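PDB 1YNB: hypothetical protein AF1432 from Archaeoglobus fulgidus, which probably hydrolyses 2'-deoxyribonucleoside 5'-phosphates to deoxyribonucleosides and phosphate, as a metal-dependent enzyme of the HD-domain family. Local coordinates for residues E147-K152 with E158-L163; L35-A40 with V133-Q138. All coordinates share one frame; numbering follows the deposited sequence.

How the interactions relate
Each contact hangs on its own tyrosine reaching from a helix to a loop, Tyr160 in interaction 1 and Tyr135 in interaction 2. Interaction 1 is a local surface contact: Tyr160 packs on the loop that leads into helix 154-166. Interaction 2 is partly buried and spans the sequence, joining the last part of helix 117-135 to the residues just before helix 39-56. In interaction 1 the ring meets apolar side chains, the hydroxyl's main partner is Ala146 O, and a water bound weakly to it links to the loop. In interaction 2 the hydroxyl itself accepts a backbone hydrogen bond. The centres are about 18 Å apart, but Leu163 and Val133 touch. Both contacts touch the second subunit.

Interaction 1 of 2, residues E147-K152 with E158-L163; sequences ENVELK and EIYRVL
In this all-helical HD-domain protein, Tyr160 of helix 154-166 lies against the loop 147-152, which runs between helix 117-135 and helix 154-166. Its side chain accounts for nearly all the helix surface buried here. CG stands anti to the backbone N (chi1 177°), and this turns the ring off the helix toward the loop. Leu151 packs at the base of the ring. Its CD1 lies 3.4 Å from Tyr160 CB and also comes close to CG. Val149 packs farther out. Its CB is 3.9 Å from Tyr160 CZ, and its CG2 lies 4.0 Å from Tyr160 CE1. Both side chains approach the ring obliquely. Leu151 thus meets the base of the tyrosine and Val149 its outer part.

Leu151 is buried and also touches Ala156 and Lys157 at the start of the helix. Nearby, Glu150 O and Lys152 N bond to Lys125 and Asp122 of helix 117-135, so the same loop is tied to a second helix. The phenol end is held mainly by Ala146 O, just before the segment, through a hydrogen bond from Tyr160 OH. A phenylalanine here would probably keep the apolar packing but leave Ala146 O without its hydroxyl partner. Glu147 CA lies 3.6 Å from Tyr160 OH, where the backbone passes the ring's outer end. A water completes this end. The water O accepts from Asn148 N at 2.6 Å. The same water O gives a weak hydrogen bond, 3.4 Å long, to Tyr160 OH.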
loop_
_atom_site.group_PDB
_atom_site.type_symbol
_atom_site.label_atom_id
_atom_site.label_comp_id
_atom_site.label_asym_id
_atom_site.label_seq_id
_atom_site.Cartn_x
_atom_site.Cartn_y
_atom_site.Cartn_z
ATOM N N GLU A 147 -11.901 -16.803 -13.897
ATOM C CA GLU A 147 -12.203 -17.867 -14.847
ATOM C C GLU A 147 -13.155 -17.424 -15.952
ATOM O O GLU A 147 -14.004 -16.553 -15.751
ATOM C CB GLU A 147 -12.792 -19.097 -14.099
ATOM C CG GLU A 147 -11.746 -19.762 -13.177
ATOM C CD GLU A 147 -12.254 -20.935 -12.321
ATOM O OE1 GLU A 147 -13.472 -21.016 -12.091
ATOM O OE2 GLU A 147 -11.406 -21.745 -11.859
ATOM N N ASN A 148 -13.006 -18.054 -17.114
ATOM C CA ASN A 148 -13.844 -17.768 -18.284
ATOM C C ASN A 148 -13.861 -16.271 -18.599
ATOM O O ASN A 148 -14.934 -15.665 -18.813
ATOM C CB ASN A 148 -15.280 -18.242 -18.026
ATOM C CG ASN A 148 -15.334 -19.623 -17.386
ATOM O OD1 ASN A 148 -14.718 -20.581 -17.875
ATOM N ND2 ASN A 148 -16.081 -19.731 -16.281
ATOM N N VAL A 149 -12.678 -15.672 -18.619
ATOM C CA VAL A 149 -12.589 -14.250 -18.889
ATOM C C VAL A 149 -12.445 -14.069 -20.376
ATOM O O VAL A 149 -11.591 -14.695 -20.998
ATOM C CB VAL A 149 -11.381 -13.617 -18.177
ATOM C CG1 VAL A 149 -11.209 -12.159 -18.618
ATOM C CG2 VAL A 149 -11.601 -13.678 -16.690
ATOM N N GLU A 150 -13.297 -13.213 -20.934
ATOM C CA GLU A 150 -13.289 -12.932 -22.361
ATOM C C GLU A 150 -12.470 -11.674 -22.626
ATOM O O GLU A 150 -12.941 -10.572 -22.390
ATOM C CB GLU A 150 -14.720 -12.708 -22.851
ATOM C CG GLU A 150 -15.734 -13.782 -22.462
ATOM C CD GLU A 150 -15.441 -15.146 -23.083
ATOM O OE1 GLU A 150 -16.406 -15.912 -23.313
ATOM O OE2 GLU A 150 -14.253 -15.460 -23.329
ATOM N N LEU A 151 -11.246 -11.847 -23.101
ATOM C CA LEU A 151 -10.377 -10.722 -23.404
ATOM C C LEU A 151 -10.390 -10.580 -24.913
ATOM O O LEU A 151 -10.649 -11.558 -25.612
ATOM C CB LEU A 151 -8.963 -11.009 -22.911
ATOM C CG LEU A 151 -8.900 -11.157 -21.375
ATOM C CD1 LEU A 151 -7.578 -11.783 -20.965
ATOM C CD2 LEU A 151 -9.108 -9.798 -20.709
ATOM N N LYS A 152 -10.099 -9.378 -25.412
ATOM C CA LYS A 152 -10.105 -9.127 -26.849
ATOM C C LYS A 152 -8.722 -9.089 -27.472
ATOM O O LYS A 152 -8.550 -9.573 -28.599
ATOM C CB LYS A 152 -10.798 -7.798 -27.159
ATOM C CG LYS A 152 -12.221 -7.618 -26.638
ATOM C CD LYS A 152 -12.658 -6.173 -26.911
ATOM C CE LYS A 152 -13.786 -5.685 -25.992
ATOM N NZ LYS A 152 -13.864 -4.176 -25.919
ATOM N N GLU A 158 -2.348 -13.408 -23.674
ATOM C CA GLU A 158 -1.080 -14.025 -23.315
ATOM C C GLU A 158 -0.798 -13.841 -21.808
ATOM O O GLU A 158 -0.414 -14.790 -21.102
ATOM C CB GLU A 158 0.039 -13.401 -24.174
ATOM C CG GLU A 158 1.456 -13.971 -23.965
ATOM C CD GLU A 158 2.466 -13.595 -25.092
ATOM O OE1 GLU A 158 2.342 -12.517 -25.735
ATOM O OE2 GLU A 158 3.415 -14.386 -25.325
ATOM N N ILE A 159 -1.003 -12.624 -21.318
ATOM C CA ILE A 159 -0.766 -12.339 -19.888
ATOM C C ILE A 159 -1.724 -13.193 -19.035
ATOM O O ILE A 159 -1.340 -13.757 -18.025
ATOM C CB ILE A 159 -1.011 -10.841 -19.595
ATOM C CG1 ILE A 159 0.141 -10.021 -20.182
ATOM C CG2 ILE A 159 -1.043 -10.564 -18.064
ATOM C CD1 ILE A 159 -0.092 -8.538 -20.017
ATOM N N TYR A 160 -2.980 -13.244 -19.440
ATOM C CA TYR A 160 -3.989 -14.035 -18.730
ATOM C C TYR A 160 -3.585 -15.520 -18.700
ATOM O O TYR A 160 -3.683 -16.190 -17.666
ATOM C CB TYR A 160 -5.333 -13.883 -19.441
ATOM C CG TYR A 160 -6.447 -14.701 -18.859
ATOM C CD1 TYR A 160 -6.926 -14.445 -17.574
ATOM C CD2 TYR A 160 -7.020 -15.749 -19.577
ATOM C CE1 TYR A 160 -7.946 -15.204 -17.024
ATOM C CE2 TYR A 160 -8.060 -16.533 -19.022
ATOM C CZ TYR A 160 -8.514 -16.245 -17.746
ATOM O OH TYR A 160 -9.554 -16.980 -17.195
ATOM N N ARG A 161 -3.136 -16.039 -19.835
ATOM C CA ARG A 161 -2.743 -17.445 -19.884
ATOM C C ARG A 161 -1.654 -17.749 -18.856
ATOM O O ARG A 161 -1.721 -18.762 -18.155
ATOM C CB ARG A 161 -2.258 -17.837 -21.303
ATOM C CG ARG A 161 -1.827 -19.309 -21.365
ATOM C CD ARG A 161 -1.403 -19.771 -22.732
ATOM N NE ARG A 161 -1.102 -21.205 -22.724
ATOM C CZ ARG A 161 -0.539 -21.854 -23.745
ATOM N NH1 ARG A 161 -0.218 -21.196 -24.854
ATOM N NH2 ARG A 161 -0.305 -23.160 -23.672
ATOM N N VAL A 162 -0.639 -16.883 -18.764
ATOM C CA VAL A 162 0.434 -17.110 -17.805
ATOM C C VAL A 162 -0.070 -16.912 -16.365
ATOM O O VAL A 162 0.330 -17.663 -15.475
ATOM C CB VAL A 162 1.666 -16.198 -18.102
ATOM C CG1 VAL A 162 2.747 -16.348 -17.017
ATOM C CG2 VAL A 162 2.258 -16.622 -19.454
ATOM N N LEU A 163 -0.943 -15.920 -16.151
ATOM C CA LEU A 163 -1.519 -15.662 -14.817
ATOM C C LEU A 163 -2.146 -16.965 -14.312
ATOM O O LEU A 163 -1.931 -17.369 -13.161
ATOM C CB LEU A 163 -2.652 -14.639 -14.901
ATOM C CG LEU A 163 -3.249 -13.793 -13.751
ATOM C CD1 LEU A 163 -4.784 -13.797 -13.849
ATOM C CD2 LEU A 163 -2.687 -14.156 -12.388
HETATM O O HOH W 1 -11.256 -19.971 -17.021
#

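Interaction 2 of 2, residues L35-A40 with V133-Q138; sequences LPESVA and VEYSQQ
Tyr135, Glu37 and Pro36 carry this contact within the HD-domain fold. Tyr135 sits in the last part of helix 117-135. Glu37 and Pro36 belong to the loop before helix 39-56, where Ser38 is the N-cap residue. The tyrosine meets the loop with its hydroxyl end. Tyr135 OH accepts a hydrogen bond from Glu37 N at 2.8 Å, with a bent N-H...O angle of 140°. The donor lies near the ring plane, at its edge. Pro36 CA is 3.4 Å from the same Tyr135 OH and approaches the ring obliquely.

The side chain of Glu37 leaves the backbone beside the hydroxyl. CG sits between the backbone N and the carbonyl carbon (chi1 43°), which brings it to 3.7 Å from Tyr135 OH. The carboxylate plane is turned 73° from the ring, and its oxygens bond elsewhere. Glu37 OE1 accepts a hydrogen bond from Trp28 NE1 and forms a salt bridge with Arg25, while Glu37 OE2 forms one with Lys21 of the second subunit. The Glu37 side chain also reaches a group whose side chains converge, His42, His74, Asp75 and Asp124, consistent with an HD-type metal site, though no metal is bound to them in this structure.

The Trp28 ring also packs edge-to-face with that of Tyr135. The hydroxyl has one more polar neighbour. A water lies in the ring plane at its edge, 2.7 Å from Tyr135 OH, and donates a hydrogen bond of 2.9 Å to Leu35 O.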
loop_
_atom_site.group_PDB
_atom_site.type_symbol
_atom_site.label_atom_id
_atom_site.label_comp_id
_atom_site.label_asym_id
_atom_site.label_seq_id
_atom_site.Cartn_x
_atom_site.Cartn_y
_atom_site.Cartn_z
ATOM N N LEU A 35 -12.333 -6.238 3.997
ATOM C CA LEU A 35 -11.859 -4.888 3.627
ATOM C C LEU A 35 -11.320 -5.147 2.261
ATOM O O LEU A 35 -10.113 -5.335 2.085
ATOM C CB LEU A 35 -10.710 -4.467 4.529
ATOM C CG LEU A 35 -11.179 -4.227 5.958
ATOM C CD1 LEU A 35 -9.963 -4.120 6.901
ATOM C CD2 LEU A 35 -11.989 -2.958 5.983
ATOM N N PRO A 36 -12.209 -5.219 1.274
ATOM C CA PRO A 36 -11.721 -5.489 -0.069
ATOM C C PRO A 36 -11.079 -4.254 -0.713
ATOM O O PRO A 36 -11.202 -3.161 -0.212
ATOM C CB PRO A 36 -12.988 -5.884 -0.807
ATOM C CG PRO A 36 -13.976 -4.988 -0.204
ATOM C CD PRO A 36 -13.672 -5.037 1.285
ATOM N N GLU A 37 -10.455 -4.461 -1.870
ATOM C CA GLU A 37 -9.869 -3.333 -2.614
ATOM C C GLU A 37 -10.968 -2.279 -2.861
ATOM O O GLU A 37 -12.176 -2.593 -2.912
ATOM C CB GLU A 37 -9.348 -3.847 -3.966
ATOM C CG GLU A 37 -10.309 -4.813 -4.671
ATOM C CD GLU A 37 -10.343 -4.628 -6.198
ATOM O OE1 GLU A 37 -11.231 -5.236 -6.836
ATOM O OE2 GLU A 37 -9.459 -3.899 -6.734
ATOM N N SER A 38 -10.560 -1.025 -3.049
ATOM C CA SER A 38 -11.494 0.069 -3.320
ATOM C C SER A 38 -11.533 0.219 -4.863
ATOM O O SER A 38 -10.677 -0.333 -5.579
ATOM C CB SER A 38 -11.001 1.394 -2.686
ATOM O OG SER A 38 -9.767 1.791 -3.265
ATOM N N VAL A 39 -12.524 0.936 -5.357
ATOM C CA VAL A 39 -12.606 1.163 -6.813
ATOM C C VAL A 39 -11.311 1.891 -7.260
ATOM O O VAL A 39 -10.716 1.554 -8.284
ATOM C CB VAL A 39 -13.843 1.992 -7.131
ATOM C CG1 VAL A 39 -13.833 2.395 -8.649
ATOM C CG2 VAL A 39 -15.085 1.148 -6.843
ATOM N N ALA A 40 -10.886 2.881 -6.484
ATOM C CA ALA A 40 -9.595 3.564 -6.724
ATOM C C ALA A 40 -8.416 2.581 -6.923
ATOM O O ALA A 40 -7.598 2.750 -7.852
ATOM C CB ALA A 40 -9.279 4.520 -5.526
ATOM N N VAL A 133 -7.197 -14.216 -8.429
ATOM C CA VAL A 133 -6.144 -15.172 -8.099
ATOM C C VAL A 133 -5.557 -14.807 -6.740
ATOM O O VAL A 133 -5.296 -15.713 -5.931
ATOM C CB VAL A 133 -5.031 -15.170 -9.160
ATOM C CG1 VAL A 133 -3.786 -15.920 -8.680
ATOM C CG2 VAL A 133 -5.554 -15.875 -10.425
ATOM N N GLU A 134 -5.349 -13.516 -6.487
ATOM C CA GLU A 134 -4.759 -13.082 -5.195
ATOM C C GLU A 134 -5.718 -13.383 -4.042
ATOM O O GLU A 134 -5.294 -13.873 -2.985
ATOM C CB GLU A 134 -4.443 -11.576 -5.240
ATOM C CG GLU A 134 -3.275 -11.341 -6.186
ATOM C CD GLU A 134 -3.252 -9.954 -6.854
ATOM O OE1 GLU A 134 -2.321 -9.745 -7.671
ATOM O OE2 GLU A 134 -4.123 -9.101 -6.562
ATOM N N TYR A 135 -6.998 -13.102 -4.225
ATOM C CA TYR A 135 -7.960 -13.362 -3.149
ATOM C C TYR A 135 -8.279 -14.844 -2.948
ATOM O O TYR A 135 -8.754 -15.230 -1.864
ATOM C CB TYR A 135 -9.269 -12.599 -3.387
ATOM C CG TYR A 135 -9.239 -11.112 -3.062
ATOM C CD1 TYR A 135 -8.387 -10.597 -2.065
ATOM C CD2 TYR A 135 -10.133 -10.236 -3.660
ATOM C CE1 TYR A 135 -8.450 -9.254 -1.677
ATOM C CE2 TYR A 135 -10.209 -8.885 -3.287
ATOM C CZ TYR A 135 -9.372 -8.398 -2.295
ATOM O OH TYR A 135 -9.415 -7.096 -1.905
ATOM N N SER A 136 -8.022 -15.661 -3.964
ATOM C CA SER A 136 -8.310 -17.101 -3.885
ATOM C C SER A 136 -7.516 -17.771 -2.775
ATOM O O SER A 136 -7.932 -18.812 -2.261
ATOM C CB SER A 136 -8.040 -17.803 -5.229
ATOM O OG SER A 136 -6.648 -17.973 -5.468
ATOM N N GLN A 137 -6.419 -17.134 -2.369
ATOM C CA GLN A 137 -5.579 -17.663 -1.285
ATOM C C GLN A 137 -6.281 -17.516 0.079
ATOM O O GLN A 137 -5.884 -18.191 1.052
ATOM C CB GLN A 137 -4.230 -16.934 -1.268
ATOM C CG GLN A 137 -3.658 -16.659 -2.685
ATOM C CD GLN A 137 -3.420 -17.927 -3.505
ATOM O OE1 GLN A 137 -3.909 -18.048 -4.637
ATOM N NE2 GLN A 137 -2.654 -18.868 -2.951
ATOM N N GLN A 138 -7.307 -16.657 0.151
ATOM C CA GLN A 138 -8.114 -16.400 1.367
ATOM C C GLN A 138 -9.444 -17.105 1.272
ATOM O O GLN A 138 -9.915 -17.725 2.240
ATOM C CB GLN A 138 -8.483 -14.936 1.515
ATOM C CG GLN A 138 -7.459 -14.003 2.066
ATOM C CD GLN A 138 -7.876 -12.531 1.814
ATOM O OE1 GLN A 138 -8.960 -12.064 2.245
ATOM N NE2 GLN A 138 -7.027 -11.810 1.098
HETATM O O HOH W 2 -8.088 -6.587 0.389
#